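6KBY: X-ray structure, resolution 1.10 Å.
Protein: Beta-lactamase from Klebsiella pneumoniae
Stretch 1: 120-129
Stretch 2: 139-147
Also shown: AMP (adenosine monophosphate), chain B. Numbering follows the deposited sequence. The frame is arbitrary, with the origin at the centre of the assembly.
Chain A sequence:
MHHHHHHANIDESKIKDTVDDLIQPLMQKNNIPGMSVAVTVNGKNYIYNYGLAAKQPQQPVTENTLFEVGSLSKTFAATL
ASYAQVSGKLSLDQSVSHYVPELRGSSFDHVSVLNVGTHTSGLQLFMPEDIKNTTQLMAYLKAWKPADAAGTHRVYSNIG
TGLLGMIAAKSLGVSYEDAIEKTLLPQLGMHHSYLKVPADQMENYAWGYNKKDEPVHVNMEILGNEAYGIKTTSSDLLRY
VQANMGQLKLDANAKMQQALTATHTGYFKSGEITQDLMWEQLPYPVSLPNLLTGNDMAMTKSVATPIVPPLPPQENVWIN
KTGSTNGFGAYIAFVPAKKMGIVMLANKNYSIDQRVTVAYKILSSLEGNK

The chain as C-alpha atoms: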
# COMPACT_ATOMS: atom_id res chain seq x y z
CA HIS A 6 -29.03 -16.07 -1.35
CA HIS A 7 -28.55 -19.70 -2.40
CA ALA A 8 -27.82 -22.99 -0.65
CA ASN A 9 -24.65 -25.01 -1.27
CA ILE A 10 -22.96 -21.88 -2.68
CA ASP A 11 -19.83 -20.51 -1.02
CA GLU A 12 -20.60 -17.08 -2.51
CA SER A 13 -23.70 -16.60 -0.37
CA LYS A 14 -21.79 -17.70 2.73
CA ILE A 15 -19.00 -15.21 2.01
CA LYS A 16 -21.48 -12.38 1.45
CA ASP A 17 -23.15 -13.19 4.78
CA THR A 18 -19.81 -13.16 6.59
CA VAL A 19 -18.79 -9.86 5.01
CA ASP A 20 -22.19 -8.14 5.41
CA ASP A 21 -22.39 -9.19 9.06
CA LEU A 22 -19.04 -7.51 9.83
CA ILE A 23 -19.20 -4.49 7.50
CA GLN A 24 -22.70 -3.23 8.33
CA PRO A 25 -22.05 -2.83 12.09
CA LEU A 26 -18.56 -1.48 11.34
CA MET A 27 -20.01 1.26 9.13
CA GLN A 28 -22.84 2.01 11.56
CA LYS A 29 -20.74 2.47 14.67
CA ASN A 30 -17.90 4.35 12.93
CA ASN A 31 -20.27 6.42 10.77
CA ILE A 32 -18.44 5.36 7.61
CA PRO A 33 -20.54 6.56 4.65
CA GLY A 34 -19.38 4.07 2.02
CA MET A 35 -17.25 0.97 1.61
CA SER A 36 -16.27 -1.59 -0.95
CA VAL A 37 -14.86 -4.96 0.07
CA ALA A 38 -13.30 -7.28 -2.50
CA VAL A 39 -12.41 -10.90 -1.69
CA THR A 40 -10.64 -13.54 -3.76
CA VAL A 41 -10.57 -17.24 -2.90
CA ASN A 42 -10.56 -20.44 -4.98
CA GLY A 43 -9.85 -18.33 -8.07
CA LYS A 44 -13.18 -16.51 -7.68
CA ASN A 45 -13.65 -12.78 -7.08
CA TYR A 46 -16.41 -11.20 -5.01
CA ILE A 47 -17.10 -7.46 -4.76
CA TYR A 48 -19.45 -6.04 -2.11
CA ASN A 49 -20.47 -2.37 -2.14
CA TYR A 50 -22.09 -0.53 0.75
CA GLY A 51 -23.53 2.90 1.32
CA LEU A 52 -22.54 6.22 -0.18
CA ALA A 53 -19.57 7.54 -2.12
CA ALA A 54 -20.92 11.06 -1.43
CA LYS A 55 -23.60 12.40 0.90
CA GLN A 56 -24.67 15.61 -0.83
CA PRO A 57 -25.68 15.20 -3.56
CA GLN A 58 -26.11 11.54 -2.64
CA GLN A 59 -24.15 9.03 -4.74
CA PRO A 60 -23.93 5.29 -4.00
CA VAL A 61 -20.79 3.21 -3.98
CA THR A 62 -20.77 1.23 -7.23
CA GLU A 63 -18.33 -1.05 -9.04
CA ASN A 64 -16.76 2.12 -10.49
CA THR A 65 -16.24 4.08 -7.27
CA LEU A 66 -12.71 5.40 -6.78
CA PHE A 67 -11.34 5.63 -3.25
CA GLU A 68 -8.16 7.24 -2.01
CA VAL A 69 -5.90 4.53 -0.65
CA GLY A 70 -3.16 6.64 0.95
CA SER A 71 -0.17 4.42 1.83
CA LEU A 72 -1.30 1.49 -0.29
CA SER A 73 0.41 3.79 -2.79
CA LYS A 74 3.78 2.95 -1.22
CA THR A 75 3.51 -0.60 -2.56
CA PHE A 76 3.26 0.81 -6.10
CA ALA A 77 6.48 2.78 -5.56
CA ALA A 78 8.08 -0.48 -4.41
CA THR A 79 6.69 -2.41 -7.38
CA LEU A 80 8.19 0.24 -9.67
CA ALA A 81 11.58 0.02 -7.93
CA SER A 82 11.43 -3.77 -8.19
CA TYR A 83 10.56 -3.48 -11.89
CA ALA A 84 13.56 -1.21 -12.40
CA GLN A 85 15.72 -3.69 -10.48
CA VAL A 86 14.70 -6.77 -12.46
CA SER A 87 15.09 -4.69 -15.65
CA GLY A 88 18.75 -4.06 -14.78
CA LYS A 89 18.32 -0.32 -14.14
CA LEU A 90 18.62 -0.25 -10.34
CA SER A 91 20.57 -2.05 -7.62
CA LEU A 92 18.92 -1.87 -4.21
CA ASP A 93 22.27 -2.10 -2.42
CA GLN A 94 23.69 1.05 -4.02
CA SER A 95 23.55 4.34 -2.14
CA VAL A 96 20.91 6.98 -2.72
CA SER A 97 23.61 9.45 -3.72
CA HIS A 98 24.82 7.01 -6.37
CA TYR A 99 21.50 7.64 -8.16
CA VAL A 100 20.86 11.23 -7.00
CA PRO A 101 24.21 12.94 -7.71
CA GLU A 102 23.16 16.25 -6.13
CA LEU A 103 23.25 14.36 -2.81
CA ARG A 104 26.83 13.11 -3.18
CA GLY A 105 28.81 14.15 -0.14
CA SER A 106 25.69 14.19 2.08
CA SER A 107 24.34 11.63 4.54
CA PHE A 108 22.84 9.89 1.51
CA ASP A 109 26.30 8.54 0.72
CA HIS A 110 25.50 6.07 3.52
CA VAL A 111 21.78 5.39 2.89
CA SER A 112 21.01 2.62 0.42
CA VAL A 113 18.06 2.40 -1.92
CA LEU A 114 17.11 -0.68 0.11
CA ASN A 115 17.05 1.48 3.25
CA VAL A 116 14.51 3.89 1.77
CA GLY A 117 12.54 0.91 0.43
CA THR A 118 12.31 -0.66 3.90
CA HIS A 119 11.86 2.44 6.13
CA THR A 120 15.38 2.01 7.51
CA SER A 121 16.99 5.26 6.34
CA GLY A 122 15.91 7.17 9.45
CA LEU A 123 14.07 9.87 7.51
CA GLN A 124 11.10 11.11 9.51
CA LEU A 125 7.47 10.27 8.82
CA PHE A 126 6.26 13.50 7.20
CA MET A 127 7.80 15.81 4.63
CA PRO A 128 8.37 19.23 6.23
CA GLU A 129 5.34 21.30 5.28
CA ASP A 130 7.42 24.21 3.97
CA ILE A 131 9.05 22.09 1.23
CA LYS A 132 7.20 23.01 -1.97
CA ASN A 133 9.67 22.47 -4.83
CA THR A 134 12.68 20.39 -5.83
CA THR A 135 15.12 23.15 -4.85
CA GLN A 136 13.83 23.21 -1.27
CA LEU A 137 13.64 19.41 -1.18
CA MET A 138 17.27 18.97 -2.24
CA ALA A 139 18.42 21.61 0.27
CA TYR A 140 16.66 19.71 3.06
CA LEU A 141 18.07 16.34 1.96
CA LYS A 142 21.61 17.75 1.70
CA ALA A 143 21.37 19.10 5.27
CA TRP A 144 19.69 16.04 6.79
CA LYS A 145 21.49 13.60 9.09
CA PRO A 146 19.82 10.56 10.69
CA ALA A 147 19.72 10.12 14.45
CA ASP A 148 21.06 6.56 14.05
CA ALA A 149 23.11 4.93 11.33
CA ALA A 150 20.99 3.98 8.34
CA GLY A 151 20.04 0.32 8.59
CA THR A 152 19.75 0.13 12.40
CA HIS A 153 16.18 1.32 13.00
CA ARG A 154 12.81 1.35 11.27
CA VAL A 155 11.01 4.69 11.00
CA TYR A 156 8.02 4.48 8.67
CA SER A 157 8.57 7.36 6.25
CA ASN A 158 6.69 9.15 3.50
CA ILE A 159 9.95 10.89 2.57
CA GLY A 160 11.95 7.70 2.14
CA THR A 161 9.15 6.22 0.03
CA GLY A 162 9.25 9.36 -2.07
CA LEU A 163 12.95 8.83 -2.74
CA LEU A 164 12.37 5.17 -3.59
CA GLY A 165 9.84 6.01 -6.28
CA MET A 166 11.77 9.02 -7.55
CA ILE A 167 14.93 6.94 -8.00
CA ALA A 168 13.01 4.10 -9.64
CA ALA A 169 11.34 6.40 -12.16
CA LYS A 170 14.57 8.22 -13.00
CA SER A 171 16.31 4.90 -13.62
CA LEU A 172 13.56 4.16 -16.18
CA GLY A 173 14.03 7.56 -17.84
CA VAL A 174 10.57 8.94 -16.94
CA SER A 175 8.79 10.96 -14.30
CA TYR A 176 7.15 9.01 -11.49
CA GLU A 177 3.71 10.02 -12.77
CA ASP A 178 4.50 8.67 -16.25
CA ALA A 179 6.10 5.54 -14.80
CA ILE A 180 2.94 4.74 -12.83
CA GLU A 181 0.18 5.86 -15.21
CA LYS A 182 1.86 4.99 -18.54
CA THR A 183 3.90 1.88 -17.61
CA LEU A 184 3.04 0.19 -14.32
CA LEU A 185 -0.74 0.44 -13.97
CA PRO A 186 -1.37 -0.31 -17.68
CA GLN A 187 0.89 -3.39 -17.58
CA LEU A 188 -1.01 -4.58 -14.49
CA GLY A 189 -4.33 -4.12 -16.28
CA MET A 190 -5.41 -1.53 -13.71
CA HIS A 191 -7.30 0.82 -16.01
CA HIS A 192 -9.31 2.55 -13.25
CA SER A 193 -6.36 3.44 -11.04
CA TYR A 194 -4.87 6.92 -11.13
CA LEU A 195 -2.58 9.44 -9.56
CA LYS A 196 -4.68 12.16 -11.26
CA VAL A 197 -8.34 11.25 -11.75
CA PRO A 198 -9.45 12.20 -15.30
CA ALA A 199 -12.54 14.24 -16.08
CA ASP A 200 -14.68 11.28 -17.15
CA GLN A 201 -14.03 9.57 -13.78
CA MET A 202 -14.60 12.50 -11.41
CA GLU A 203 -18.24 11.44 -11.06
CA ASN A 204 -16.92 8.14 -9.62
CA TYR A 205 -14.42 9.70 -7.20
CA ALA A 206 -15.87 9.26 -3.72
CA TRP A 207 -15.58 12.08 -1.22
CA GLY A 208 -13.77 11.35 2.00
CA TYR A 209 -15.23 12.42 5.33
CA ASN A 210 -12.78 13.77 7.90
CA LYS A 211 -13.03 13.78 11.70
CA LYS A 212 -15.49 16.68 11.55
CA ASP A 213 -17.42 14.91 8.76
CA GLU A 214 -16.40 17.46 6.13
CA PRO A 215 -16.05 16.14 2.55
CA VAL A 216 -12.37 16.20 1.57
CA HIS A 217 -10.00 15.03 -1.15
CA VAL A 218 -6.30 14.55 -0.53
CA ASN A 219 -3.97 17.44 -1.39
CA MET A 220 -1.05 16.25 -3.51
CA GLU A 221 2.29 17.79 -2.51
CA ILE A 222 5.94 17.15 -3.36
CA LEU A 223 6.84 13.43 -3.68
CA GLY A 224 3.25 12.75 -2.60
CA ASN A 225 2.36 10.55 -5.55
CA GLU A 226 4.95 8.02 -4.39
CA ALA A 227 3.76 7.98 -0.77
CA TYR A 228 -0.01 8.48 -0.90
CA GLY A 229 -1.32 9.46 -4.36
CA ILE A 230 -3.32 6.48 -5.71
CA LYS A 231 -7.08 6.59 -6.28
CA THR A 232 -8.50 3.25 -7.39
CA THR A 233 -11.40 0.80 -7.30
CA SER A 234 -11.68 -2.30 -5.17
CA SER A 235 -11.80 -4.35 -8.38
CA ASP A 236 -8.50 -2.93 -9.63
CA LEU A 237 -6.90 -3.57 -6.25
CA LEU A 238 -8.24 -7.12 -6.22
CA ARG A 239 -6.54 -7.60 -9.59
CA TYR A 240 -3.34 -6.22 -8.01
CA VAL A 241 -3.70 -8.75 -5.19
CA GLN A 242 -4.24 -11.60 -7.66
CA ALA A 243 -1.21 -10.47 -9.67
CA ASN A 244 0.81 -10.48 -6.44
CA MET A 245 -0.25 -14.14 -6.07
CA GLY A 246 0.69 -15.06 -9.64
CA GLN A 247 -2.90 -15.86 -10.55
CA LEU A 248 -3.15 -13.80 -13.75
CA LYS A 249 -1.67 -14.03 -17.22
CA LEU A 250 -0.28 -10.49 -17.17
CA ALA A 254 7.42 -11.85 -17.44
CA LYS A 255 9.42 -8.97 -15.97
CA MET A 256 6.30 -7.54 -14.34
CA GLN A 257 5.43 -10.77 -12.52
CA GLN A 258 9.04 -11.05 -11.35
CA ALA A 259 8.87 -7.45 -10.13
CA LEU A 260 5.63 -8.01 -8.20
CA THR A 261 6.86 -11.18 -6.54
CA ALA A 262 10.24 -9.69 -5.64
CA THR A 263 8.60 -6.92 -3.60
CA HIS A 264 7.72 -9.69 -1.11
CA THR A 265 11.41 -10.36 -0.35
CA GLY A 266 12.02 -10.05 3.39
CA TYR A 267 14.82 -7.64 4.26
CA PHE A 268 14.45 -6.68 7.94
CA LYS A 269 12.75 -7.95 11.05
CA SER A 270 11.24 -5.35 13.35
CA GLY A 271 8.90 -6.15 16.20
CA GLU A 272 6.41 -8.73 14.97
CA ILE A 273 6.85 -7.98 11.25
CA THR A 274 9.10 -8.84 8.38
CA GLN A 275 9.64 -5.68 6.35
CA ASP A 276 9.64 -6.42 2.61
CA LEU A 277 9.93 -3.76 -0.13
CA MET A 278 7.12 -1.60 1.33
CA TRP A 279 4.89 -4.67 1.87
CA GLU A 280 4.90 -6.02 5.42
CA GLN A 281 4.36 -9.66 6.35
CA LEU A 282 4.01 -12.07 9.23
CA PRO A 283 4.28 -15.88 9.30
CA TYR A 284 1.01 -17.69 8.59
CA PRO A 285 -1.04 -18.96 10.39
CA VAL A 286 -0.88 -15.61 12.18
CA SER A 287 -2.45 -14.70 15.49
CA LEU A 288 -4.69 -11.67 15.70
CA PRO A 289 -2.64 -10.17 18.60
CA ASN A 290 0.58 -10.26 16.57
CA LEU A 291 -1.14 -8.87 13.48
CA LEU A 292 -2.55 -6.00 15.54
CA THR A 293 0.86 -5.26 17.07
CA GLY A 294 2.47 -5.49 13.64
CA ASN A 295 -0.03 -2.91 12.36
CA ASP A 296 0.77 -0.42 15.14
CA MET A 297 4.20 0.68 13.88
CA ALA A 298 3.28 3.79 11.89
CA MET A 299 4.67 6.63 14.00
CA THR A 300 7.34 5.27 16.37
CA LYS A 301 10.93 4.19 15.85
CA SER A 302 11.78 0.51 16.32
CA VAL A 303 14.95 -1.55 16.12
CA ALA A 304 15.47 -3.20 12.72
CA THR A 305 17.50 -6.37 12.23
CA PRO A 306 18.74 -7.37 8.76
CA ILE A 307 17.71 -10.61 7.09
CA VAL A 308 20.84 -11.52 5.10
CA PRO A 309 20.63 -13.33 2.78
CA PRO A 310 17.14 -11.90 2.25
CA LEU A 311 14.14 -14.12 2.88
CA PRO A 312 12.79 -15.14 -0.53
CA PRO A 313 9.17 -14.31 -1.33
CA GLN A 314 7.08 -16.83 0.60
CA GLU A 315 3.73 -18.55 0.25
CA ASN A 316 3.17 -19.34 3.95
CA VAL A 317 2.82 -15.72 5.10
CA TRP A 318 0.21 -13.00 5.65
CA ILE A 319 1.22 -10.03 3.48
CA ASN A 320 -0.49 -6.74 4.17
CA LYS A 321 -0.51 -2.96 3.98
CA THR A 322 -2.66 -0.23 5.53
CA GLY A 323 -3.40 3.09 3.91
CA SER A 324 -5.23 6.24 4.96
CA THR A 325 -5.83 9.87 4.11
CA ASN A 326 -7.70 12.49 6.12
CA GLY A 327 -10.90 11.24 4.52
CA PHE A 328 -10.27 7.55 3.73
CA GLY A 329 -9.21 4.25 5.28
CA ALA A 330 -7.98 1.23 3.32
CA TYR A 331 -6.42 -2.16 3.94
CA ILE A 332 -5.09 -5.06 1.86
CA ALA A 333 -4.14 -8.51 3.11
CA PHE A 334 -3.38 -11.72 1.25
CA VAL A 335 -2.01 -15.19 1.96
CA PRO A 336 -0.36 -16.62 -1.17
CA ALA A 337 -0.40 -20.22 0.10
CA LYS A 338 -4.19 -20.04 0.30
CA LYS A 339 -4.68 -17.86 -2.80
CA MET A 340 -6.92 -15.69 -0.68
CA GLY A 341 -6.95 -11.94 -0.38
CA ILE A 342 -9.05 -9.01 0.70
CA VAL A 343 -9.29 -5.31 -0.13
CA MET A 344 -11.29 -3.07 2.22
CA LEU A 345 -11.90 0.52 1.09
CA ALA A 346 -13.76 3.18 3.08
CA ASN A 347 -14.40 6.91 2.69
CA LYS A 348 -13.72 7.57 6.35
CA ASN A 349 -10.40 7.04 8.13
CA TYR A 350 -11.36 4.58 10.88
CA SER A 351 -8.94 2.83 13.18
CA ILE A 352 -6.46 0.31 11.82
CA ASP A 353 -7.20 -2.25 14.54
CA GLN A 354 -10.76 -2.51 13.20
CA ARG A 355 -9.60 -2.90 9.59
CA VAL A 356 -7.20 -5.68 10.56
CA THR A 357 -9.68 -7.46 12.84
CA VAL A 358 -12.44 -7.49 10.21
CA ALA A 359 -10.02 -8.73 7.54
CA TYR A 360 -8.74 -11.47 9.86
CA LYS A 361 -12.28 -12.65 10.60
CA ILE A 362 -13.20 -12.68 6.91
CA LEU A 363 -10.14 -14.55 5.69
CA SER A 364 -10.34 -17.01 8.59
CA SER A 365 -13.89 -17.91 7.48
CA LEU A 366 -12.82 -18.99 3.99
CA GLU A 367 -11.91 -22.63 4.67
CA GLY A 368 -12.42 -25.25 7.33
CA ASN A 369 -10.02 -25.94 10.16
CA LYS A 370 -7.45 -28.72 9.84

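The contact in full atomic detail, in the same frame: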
# COMPACT_ATOMS: atom_id res chain seq x y z
N THR A 120 14.22 2.07 6.63
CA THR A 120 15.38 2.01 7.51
C THR A 120 16.41 3.11 7.25
O THR A 120 17.53 3.03 7.76
CB THR A 120 16.03 0.62 7.50
OG1 THR A 120 16.40 0.26 6.16
CG2 THR A 120 15.08 -0.43 8.08
N SER A 121 16.05 4.15 6.49
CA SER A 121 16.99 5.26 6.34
C SER A 121 17.08 6.11 7.60
O SER A 121 18.14 6.69 7.87
CB SER A 121 16.63 6.16 5.15
OG SER A 121 15.48 6.95 5.40
N GLY A 122 15.99 6.23 8.36
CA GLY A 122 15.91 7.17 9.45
C GLY A 122 15.24 8.49 9.11
O GLY A 122 15.08 9.33 10.00
N LEU A 123 14.88 8.71 7.85
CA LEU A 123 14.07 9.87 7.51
C LEU A 123 12.76 9.83 8.29
O LEU A 123 12.19 8.76 8.52
CB LEU A 123 13.77 9.89 6.01
CG LEU A 123 14.92 10.38 5.13
CD1 LEU A 123 14.70 9.93 3.70
CD2 LEU A 123 15.04 11.90 5.20
N GLN A 124 12.29 11.01 8.69
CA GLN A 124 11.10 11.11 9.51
C GLN A 124 9.84 10.76 8.71
O GLN A 124 9.86 10.62 7.48
CB GLN A 124 10.98 12.52 10.10
CG GLN A 124 10.69 13.58 9.06
CD GLN A 124 10.80 14.97 9.63
OE1 GLN A 124 11.72 15.25 10.41
NE2 GLN A 124 9.88 15.85 9.27
N LEU A 125 8.72 10.70 9.42
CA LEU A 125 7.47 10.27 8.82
C LEU A 125 6.99 11.23 7.74
O LEU A 125 6.66 10.81 6.62
CB LEU A 125 6.42 10.10 9.92
CG LEU A 125 5.01 9.72 9.47
CD1 LEU A 125 5.02 8.48 8.60
CD2 LEU A 125 4.12 9.50 10.69
N PHE A 126 6.90 12.52 8.06
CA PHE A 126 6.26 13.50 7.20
C PHE A 126 7.26 14.46 6.58
O PHE A 126 8.15 14.97 7.26
CB PHE A 126 5.23 14.32 7.99
CG PHE A 126 4.07 13.52 8.49
CD1 PHE A 126 3.23 12.88 7.59
CD2 PHE A 126 3.80 13.41 9.84
CE1 PHE A 126 2.15 12.13 8.04
CE2 PHE A 126 2.73 12.68 10.30
CZ PHE A 126 1.90 12.03 9.40
N MET A 127 7.07 14.73 5.29
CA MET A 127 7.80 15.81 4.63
C MET A 127 7.56 17.12 5.37
O MET A 127 6.40 17.44 5.68
CB MET A 127 7.27 15.95 3.20
CG MET A 127 8.05 16.93 2.35
SD MET A 127 9.64 16.26 1.84
CE MET A 127 9.10 15.00 0.68
N PRO A 128 8.60 17.89 5.67
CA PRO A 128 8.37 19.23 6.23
C PRO A 128 7.40 20.02 5.37
O PRO A 128 7.52 20.05 4.14
CB PRO A 128 9.78 19.84 6.24
CG PRO A 128 10.69 18.66 6.37
CD PRO A 128 10.03 17.55 5.59
N GLU A 129 6.43 20.67 6.02
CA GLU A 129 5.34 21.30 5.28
C GLU A 129 5.82 22.44 4.39
O GLU A 129 5.17 22.75 3.38
CB GLU A 129 4.27 21.81 6.25
CG GLU A 129 3.40 20.72 6.86
CD GLU A 129 2.30 21.28 7.73
OE1 GLU A 129 2.03 22.50 7.66
OE2 GLU A 129 1.69 20.50 8.50
N ALA A 139 17.73 20.92 -0.82
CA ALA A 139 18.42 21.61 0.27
C ALA A 139 18.19 20.90 1.60
O ALA A 139 19.12 20.74 2.39
CB ALA A 139 17.96 23.07 0.34
N TYR A 140 16.96 20.45 1.84
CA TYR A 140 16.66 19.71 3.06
C TYR A 140 17.44 18.40 3.09
O TYR A 140 18.07 18.06 4.10
CB TYR A 140 15.16 19.45 3.16
CG TYR A 140 14.78 18.56 4.32
CD1 TYR A 140 14.76 19.05 5.61
CD2 TYR A 140 14.46 17.22 4.13
CE1 TYR A 140 14.43 18.25 6.68
CE2 TYR A 140 14.12 16.40 5.19
CZ TYR A 140 14.11 16.92 6.47
OH TYR A 140 13.79 16.12 7.54
N LEU A 141 17.41 17.65 1.99
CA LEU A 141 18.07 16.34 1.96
C LEU A 141 19.58 16.47 2.10
O LEU A 141 20.21 15.61 2.72
CB LEU A 141 17.68 15.60 0.68
CG LEU A 141 16.21 15.23 0.55
CD1 LEU A 141 15.96 14.61 -0.81
CD2 LEU A 141 15.77 14.29 1.66
N LYS A 142 20.17 17.53 1.55
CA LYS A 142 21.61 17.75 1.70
C LYS A 142 21.99 18.08 3.14
O LYS A 142 23.11 17.78 3.57
CB LYS A 142 22.09 18.87 0.79
CG LYS A 142 22.15 18.53 -0.69
CD LYS A 142 22.63 19.72 -1.50
CE LYS A 142 22.30 19.56 -2.97
NZ LYS A 142 22.62 20.80 -3.74
N ALA A 143 21.09 18.70 3.89
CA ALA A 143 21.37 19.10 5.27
C ALA A 143 20.97 18.05 6.29
O ALA A 143 21.35 18.17 7.47
CB ALA A 143 20.66 20.42 5.58
N TRP A 144 20.23 17.03 5.87
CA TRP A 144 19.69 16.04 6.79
C TRP A 144 20.77 15.08 7.27
O TRP A 144 21.68 14.70 6.53
CB TRP A 144 18.60 15.25 6.06
CG TRP A 144 18.12 14.01 6.77
CD1 TRP A 144 17.17 13.95 7.75
CD2 TRP A 144 18.55 12.66 6.54
NE1 TRP A 144 16.99 12.64 8.15
CE2 TRP A 144 17.82 11.83 7.42
CE3 TRP A 144 19.48 12.07 5.68
CZ2 TRP A 144 17.99 10.45 7.46
CZ3 TRP A 144 19.65 10.69 5.72
CH2 TRP A 144 18.91 9.90 6.61
N LYS A 145 20.64 14.65 8.53
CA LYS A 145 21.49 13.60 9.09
C LYS A 145 20.59 12.74 9.97
O LYS A 145 19.81 13.28 10.77
CB LYS A 145 22.63 14.18 9.93
CG LYS A 145 23.70 14.91 9.13
CD LYS A 145 24.59 15.75 10.03
CE LYS A 145 25.01 14.99 11.29
NZ LYS A 145 25.84 15.84 12.21
N PRO A 146 20.67 11.42 9.86
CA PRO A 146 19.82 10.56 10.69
C PRO A 146 20.31 10.52 12.13
O PRO A 146 21.49 10.72 12.42
CB PRO A 146 19.96 9.19 10.03
CG PRO A 146 21.31 9.22 9.42
CD PRO A 146 21.52 10.63 8.95
N ALA A 147 19.37 10.23 13.04
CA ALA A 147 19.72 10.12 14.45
C ALA A 147 20.54 8.87 14.74
O ALA A 147 21.34 8.86 15.68
CB ALA A 147 18.44 10.12 15.30
P AMP B . -0.14 5.94 4.99
O1P AMP B . -1.59 5.91 4.61
O2P AMP B . 0.30 5.15 6.20
O5' AMP B . 0.36 7.44 5.12
C5' AMP B . 0.05 8.39 4.11
C4' AMP B . -0.96 9.40 4.57
O4' AMP B . -0.37 10.27 5.58
C3' AMP B . -1.47 10.36 3.50
O3' AMP B . -2.50 9.81 2.71
C2' AMP B . -1.88 11.58 4.30
O2' AMP B . -3.14 11.37 4.93
C1' AMP B . -0.80 11.60 5.38
N9 AMP B . 0.37 12.39 4.97
C8 AMP B . 1.60 11.90 4.69
N7 AMP B . 2.46 12.90 4.34
C5 AMP B . 1.76 14.06 4.40
C6 AMP B . 2.06 15.48 4.15
N6 AMP B . 3.30 15.88 3.77
N1 AMP B . 1.06 16.38 4.32
C2 AMP B . -0.18 15.99 4.70
N3 AMP B . -0.52 14.71 4.94
C4 AMP B . 0.39 13.72 4.81
O HOH W 1 16.70 9.22 12.33

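The centre of this contact is apolar and is built on two aromatic rings of stretch 2, Trp144 and Tyr140. Both side chains have chi1 in the t well, and both CA-to-CB bonds point toward stretch 1. Each ring receives an aliphatic group on one face.

Leu123 supplies the group for Trp144. Its CD2 lies 3.6 Å from the centroid of the five-membered ring of Trp144, 13° off the ring normal. This is a CH-pi contact, with the methyl group almost straight above the face. Leu123 CD2 is also 3.6 Å from Trp144 CE2. The CA-to-CB bond of Leu123 points sideways, but the end of its side chain comes nearer to stretch 2. The same methyl meets the helix, with Leu123 CD2 4.3 Å from Leu141 CD2.

Pro128 makes the second CH-pi contact. Its CG stands 4.0 Å from the centroid of the Tyr140 ring, 20° off the normal. The closest pair is Pro128 CG and Tyr140 CE1, at 3.8 Å. Tyr140 lies in the helix, whereas Trp144 is the first residue after it to leave helical phi/psi.

The edge of the Trp144 ring faces the backbone of stretch 1. Ser121 O is 3.5 Å from Trp144 CH2, and Gly122 C is 3.8 Å from Trp144 CZ2. Both lie near the ring plane. Ser121 O also packs against Pro146, 3.8 Å from its CB.

Gly122 and Pro146 bring the two backbones close, with their CA atoms 5.3 Å apart. Gly122 has phi/psi of 96/-5. At these angles a CB would be jammed against the carbonyl O of Ser121. It would also point toward stretch 2 and sit 3.2 Å from Pro146 CB, which is tight. The backbone and the packing both suit glycine here.

No direct hydrogen bond joins the stretches. The polar link is a water, which donates to Gly122 O at 2.8 Å and accepts from Ala147 N at 2.9 Å. It bridges the two backbones beside the close approach of Gly122 and Pro146.

Two hydrogen bonds lie within stretch 1. Leu123 N donates to Ser121 OG at 3.1 Å, with an angle of 168°. Gln124 NE2 donates to Phe126 O at 2.8 Å, with an angle of 166°. These bonds tie together a segment that has no regular helix or strand. Gln124 OE1 comes within 3.6 Å of Tyr140 OH, a contact at the exposed margin and not a hydrogen bond.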